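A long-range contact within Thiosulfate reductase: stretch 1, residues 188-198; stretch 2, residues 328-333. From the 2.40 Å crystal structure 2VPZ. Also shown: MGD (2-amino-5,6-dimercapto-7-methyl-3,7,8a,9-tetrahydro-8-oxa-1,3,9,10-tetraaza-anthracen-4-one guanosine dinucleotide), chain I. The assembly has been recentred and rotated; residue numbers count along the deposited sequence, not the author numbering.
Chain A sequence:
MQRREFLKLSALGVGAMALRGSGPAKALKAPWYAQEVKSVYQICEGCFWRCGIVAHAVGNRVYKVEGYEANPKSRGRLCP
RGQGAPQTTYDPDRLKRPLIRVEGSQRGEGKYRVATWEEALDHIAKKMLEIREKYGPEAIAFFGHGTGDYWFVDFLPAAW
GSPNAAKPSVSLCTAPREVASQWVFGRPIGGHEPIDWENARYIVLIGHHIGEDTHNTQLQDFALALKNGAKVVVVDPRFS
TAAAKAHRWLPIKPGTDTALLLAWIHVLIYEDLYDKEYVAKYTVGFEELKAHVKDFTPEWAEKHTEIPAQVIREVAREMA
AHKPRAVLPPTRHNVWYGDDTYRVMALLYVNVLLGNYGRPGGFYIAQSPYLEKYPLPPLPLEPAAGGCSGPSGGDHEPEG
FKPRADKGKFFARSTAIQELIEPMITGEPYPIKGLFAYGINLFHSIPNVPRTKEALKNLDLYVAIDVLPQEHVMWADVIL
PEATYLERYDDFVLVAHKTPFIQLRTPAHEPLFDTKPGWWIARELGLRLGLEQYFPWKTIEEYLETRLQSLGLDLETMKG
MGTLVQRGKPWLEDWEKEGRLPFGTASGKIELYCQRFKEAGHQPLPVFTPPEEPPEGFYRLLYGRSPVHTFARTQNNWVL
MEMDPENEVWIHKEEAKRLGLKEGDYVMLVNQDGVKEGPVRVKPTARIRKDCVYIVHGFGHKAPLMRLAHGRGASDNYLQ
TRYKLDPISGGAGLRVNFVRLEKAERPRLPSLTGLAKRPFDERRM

Stretch 1 188-198: PIGGHEPIDWE
Stretch 2 (328-333) LPPTRH

One arginine nitrogen carries the whole polar side of this contact: Arg332 NH1 donates a straight hydrogen bond to Gly191 O (2.9 Å, N-H...acceptor angle 180°) and forms a salt bridge with Glu193 OE2 at 2.6 Å. Both oxygens lie at the guanidinium edge, near its plane. They are two acceptors only 3.1 Å apart, Gly191 O to Glu193 OE2, and both face the same cationic NH1, which offsets their closeness.

Both stretches are irregular and pair in opposite order: CA of Glu193 lies 8.3 Å from CA of Pro330, CA of Ile195 6.9 Å from CA of Pro329. Arg332 (-91/-52) starts sideways and reaches across with chi1 to chi3 all t and chi4 102°. The CA-to-CB bond of Glu193 (-41/119) points toward stretch 2, and its curled side chain (chi1 23°, chi2 -84°, chi3 -65°) brings OE2 to NH1. These charged, partly exposed residues pair with each other.

The rest is buried, apolar carbon against carbon. Pro329 and Pro330, both C-gamma exo at phi/psi -61/139 and -73/131, present compact rings toward stretch 1. Ile195 (m, p; -94/130) sets CG1 3.8 Å from Pro329 CB, while Trp197 (m, chi2 93°; -59/-37) brings CH2 obliquely to 3.9 Å from Pro329 CG. Ile189 (chi1 -99°, chi2 140°; -98/-41) places CD1 3.8 Å from Pro330 CG. In all, 353 Å² is buried, summed over both sides.

Gly190 (92/177) runs nearly extended; a CB there would jam against the preceding carbonyl, so glycine is required. The chain bends at Gly191 (-74/-31), which contributes its carbonyl. Beyond, Ile195 N bonds Glu193 O at 3.0 Å.

Thr331 (chi1 t; -66/168) points away from stretch 1 and donates OG1 to MGD O2B at 2.5 Å. His333 N donates to MGD O1A at 3.0 Å, Arg332 N weakly to MGD O1A at 3.3 Å. Stretch 2 thus binds cofactor through the Thr331 hydroxyl and two backbone nitrogens while Arg332's side chain clasps stretch 1.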

# COMPACT_ATOMS: atom_id res chain seq x y z
N PRO A 188 19.08 -43.43 -10.75
CA PRO A 188 19.72 -42.12 -10.99
C PRO A 188 18.77 -41.02 -10.44
O PRO A 188 17.69 -41.34 -9.92
CB PRO A 188 19.83 -42.03 -12.53
CG PRO A 188 18.78 -42.99 -13.06
CD PRO A 188 18.71 -44.10 -12.02
N ILE A 189 19.18 -39.75 -10.47
CA ILE A 189 18.24 -38.69 -10.08
C ILE A 189 17.78 -38.26 -11.51
O ILE A 189 16.58 -38.09 -11.72
CB ILE A 189 18.88 -37.54 -9.17
CG1 ILE A 189 18.53 -37.82 -7.70
CG2 ILE A 189 18.37 -36.14 -9.59
CD1 ILE A 189 19.67 -37.55 -6.70
N GLY A 190 18.71 -38.19 -12.47
CA GLY A 190 18.38 -37.88 -13.86
C GLY A 190 18.43 -36.43 -14.33
O GLY A 190 18.68 -35.55 -13.51
N GLY A 191 18.19 -36.19 -15.62
CA GLY A 191 18.17 -34.85 -16.19
C GLY A 191 16.96 -33.97 -15.86
O GLY A 191 17.05 -32.74 -15.80
N HIS A 192 15.80 -34.62 -15.66
CA HIS A 192 14.53 -33.93 -15.29
C HIS A 192 14.27 -34.42 -13.85
O HIS A 192 13.41 -35.26 -13.65
CB HIS A 192 13.34 -34.35 -16.21
CG HIS A 192 12.20 -33.38 -16.28
ND1 HIS A 192 11.37 -33.12 -15.24
CD2 HIS A 192 11.77 -32.62 -17.29
CE1 HIS A 192 10.47 -32.22 -15.59
NE2 HIS A 192 10.70 -31.90 -16.84
N GLU A 193 15.00 -33.88 -12.88
CA GLU A 193 14.87 -34.33 -11.50
C GLU A 193 13.40 -34.59 -11.05
O GLU A 193 12.55 -33.66 -11.11
CB GLU A 193 15.72 -33.45 -10.51
CG GLU A 193 16.10 -31.99 -10.95
CD GLU A 193 17.38 -31.80 -11.84
OE1 GLU A 193 18.51 -32.08 -11.39
OE2 GLU A 193 17.23 -31.33 -12.99
N PRO A 194 13.07 -35.87 -10.64
CA PRO A 194 11.78 -36.42 -10.16
C PRO A 194 11.04 -35.93 -8.90
O PRO A 194 10.58 -36.75 -8.10
CB PRO A 194 12.05 -37.93 -10.12
CG PRO A 194 13.46 -37.99 -9.61
CD PRO A 194 14.15 -36.83 -10.40
N ILE A 195 10.91 -34.61 -8.74
CA ILE A 195 10.24 -34.00 -7.58
C ILE A 195 8.77 -33.71 -7.90
O ILE A 195 8.44 -33.13 -8.94
CB ILE A 195 10.93 -32.64 -7.14
CG1 ILE A 195 12.41 -32.90 -6.81
CG2 ILE A 195 10.20 -32.00 -5.94
CD1 ILE A 195 13.33 -33.01 -8.04
N ASP A 196 7.90 -34.15 -6.99
CA ASP A 196 6.45 -33.97 -7.10
C ASP A 196 6.17 -32.61 -6.45
O ASP A 196 5.62 -32.54 -5.34
CB ASP A 196 5.75 -35.09 -6.33
CG ASP A 196 4.25 -35.09 -6.52
OD1 ASP A 196 3.53 -35.38 -5.53
OD2 ASP A 196 3.81 -34.81 -7.65
N TRP A 197 6.55 -31.53 -7.12
CA TRP A 197 6.38 -30.18 -6.58
C TRP A 197 4.95 -29.76 -6.24
O TRP A 197 4.71 -29.05 -5.26
CB TRP A 197 6.93 -29.12 -7.54
CG TRP A 197 8.38 -29.21 -7.91
CD1 TRP A 197 8.93 -29.85 -9.00
CD2 TRP A 197 9.47 -28.55 -7.25
NE1 TRP A 197 10.29 -29.63 -9.03
CE2 TRP A 197 10.65 -28.83 -7.98
CE3 TRP A 197 9.57 -27.74 -6.10
CZ2 TRP A 197 11.91 -28.34 -7.60
CZ3 TRP A 197 10.82 -27.25 -5.71
CH2 TRP A 197 11.98 -27.55 -6.47
N GLU A 198 4.01 -30.19 -7.06
CA GLU A 198 2.61 -29.82 -6.91
C GLU A 198 1.91 -30.29 -5.64
O GLU A 198 0.92 -29.70 -5.20
CB GLU A 198 1.86 -30.23 -8.17
CG GLU A 198 1.93 -31.71 -8.41
CD GLU A 198 0.90 -32.19 -9.42
OE1 GLU A 198 0.40 -33.31 -9.28
OE2 GLU A 198 0.62 -31.39 -10.35
N LEU A 328 13.65 -32.19 0.54
CA LEU A 328 14.88 -31.43 0.34
C LEU A 328 15.27 -31.79 -1.12
O LEU A 328 16.05 -32.71 -1.32
CB LEU A 328 16.02 -31.84 1.27
CG LEU A 328 16.04 -31.40 2.71
CD1 LEU A 328 15.11 -32.26 3.51
CD2 LEU A 328 17.44 -31.55 3.28
N PRO A 329 14.73 -31.08 -2.15
CA PRO A 329 15.21 -31.56 -3.46
C PRO A 329 16.73 -31.43 -3.64
O PRO A 329 17.30 -30.41 -3.22
CB PRO A 329 14.48 -30.68 -4.49
CG PRO A 329 13.44 -29.93 -3.72
CD PRO A 329 13.93 -29.86 -2.28
N PRO A 330 17.41 -32.44 -4.26
CA PRO A 330 18.87 -32.33 -4.46
C PRO A 330 19.23 -31.29 -5.58
O PRO A 330 18.65 -31.35 -6.67
CB PRO A 330 19.31 -33.75 -4.87
CG PRO A 330 18.09 -34.64 -4.76
CD PRO A 330 16.88 -33.71 -4.77
N THR A 331 20.16 -30.37 -5.32
CA THR A 331 20.57 -29.37 -6.32
C THR A 331 21.29 -30.03 -7.54
O THR A 331 21.61 -31.22 -7.51
CB THR A 331 21.49 -28.23 -5.69
OG1 THR A 331 21.52 -27.09 -6.54
CG2 THR A 331 22.92 -28.72 -5.45
N ARG A 332 21.50 -29.31 -8.63
CA ARG A 332 22.17 -29.93 -9.77
C ARG A 332 23.69 -29.75 -9.71
O ARG A 332 24.45 -30.72 -9.84
CB ARG A 332 21.60 -29.40 -11.08
CG ARG A 332 21.94 -30.19 -12.34
CD ARG A 332 21.23 -29.53 -13.52
NE ARG A 332 21.32 -30.24 -14.79
CZ ARG A 332 20.35 -30.98 -15.32
NH1 ARG A 332 19.21 -31.11 -14.67
NH2 ARG A 332 20.52 -31.57 -16.50
N HIS A 333 24.16 -28.52 -9.52
CA HIS A 333 25.61 -28.30 -9.43
C HIS A 333 26.05 -28.48 -7.96
O HIS A 333 25.74 -27.70 -7.03
CB HIS A 333 26.05 -26.94 -10.07
CG HIS A 333 27.51 -26.63 -9.99
ND1 HIS A 333 28.39 -26.83 -11.01
CD2 HIS A 333 28.23 -26.06 -9.01
CE1 HIS A 333 29.58 -26.40 -10.66
NE2 HIS A 333 29.52 -25.93 -9.44
PB MGD I . 23.99 -24.40 -6.94
O1B MGD I . 25.46 -24.46 -7.07
O2B MGD I . 23.28 -25.31 -6.07
O3B MGD I . 23.65 -24.50 -8.50
O3A MGD I . 22.57 -24.17 -10.79
PA MGD I . 22.35 -24.84 -9.38
O1A MGD I . 22.21 -26.26 -9.71
O2A MGD I . 21.15 -24.29 -8.77
O5' MGD I . 23.55 -22.97 -6.51
C5' MGD I . 24.19 -21.71 -6.73
C4' MGD I . 23.98 -21.07 -5.37
O4' MGD I . 24.82 -21.86 -4.55
C3' MGD I . 24.47 -19.61 -5.16
O3' MGD I . 23.45 -18.81 -4.52
C2' MGD I . 25.68 -19.72 -4.20
O2' MGD I . 25.53 -18.77 -3.15
C1' MGD I . 25.42 -21.04 -3.52
N9 MGD I . 26.47 -21.63 -2.64
C8 MGD I . 27.82 -21.49 -2.77
N7 MGD I . 28.50 -22.14 -1.79
C5 MGD I . 27.55 -22.69 -0.98
C6 MGD I . 27.57 -23.44 0.29
O6 MGD I . 28.67 -23.76 0.75
N1 MGD I . 26.41 -23.82 0.84
C2 MGD I . 25.21 -23.47 0.31
N2 MGD I . 24.04 -23.88 0.91
N3 MGD I . 25.11 -22.77 -0.86
C4 MGD I . 26.22 -22.36 -1.54
C10 MGD I . 23.35 -24.59 -11.88
C11 MGD I . 22.39 -25.27 -12.80
O11 MGD I . 21.51 -24.27 -13.34
C12 MGD I . 23.06 -26.23 -13.82
S12 MGD I . 24.14 -27.41 -13.34
C13 MGD I . 22.80 -26.18 -15.18
S13 MGD I . 23.47 -27.34 -16.23
C14 MGD I . 21.89 -25.12 -15.75
N15 MGD I . 22.53 -24.04 -16.42
C16 MGD I . 21.92 -22.82 -16.55
C17 MGD I . 22.49 -21.64 -17.28
O17 MGD I . 23.60 -21.75 -17.87
N18 MGD I . 21.76 -20.47 -17.36
C19 MGD I . 20.58 -20.40 -16.70
N19 MGD I . 19.96 -19.24 -16.74
N20 MGD I . 19.98 -21.40 -15.97
C21 MGD I . 20.60 -22.61 -15.92
N22 MGD I . 20.12 -23.63 -15.23
C23 MGD I . 20.94 -24.65 -14.67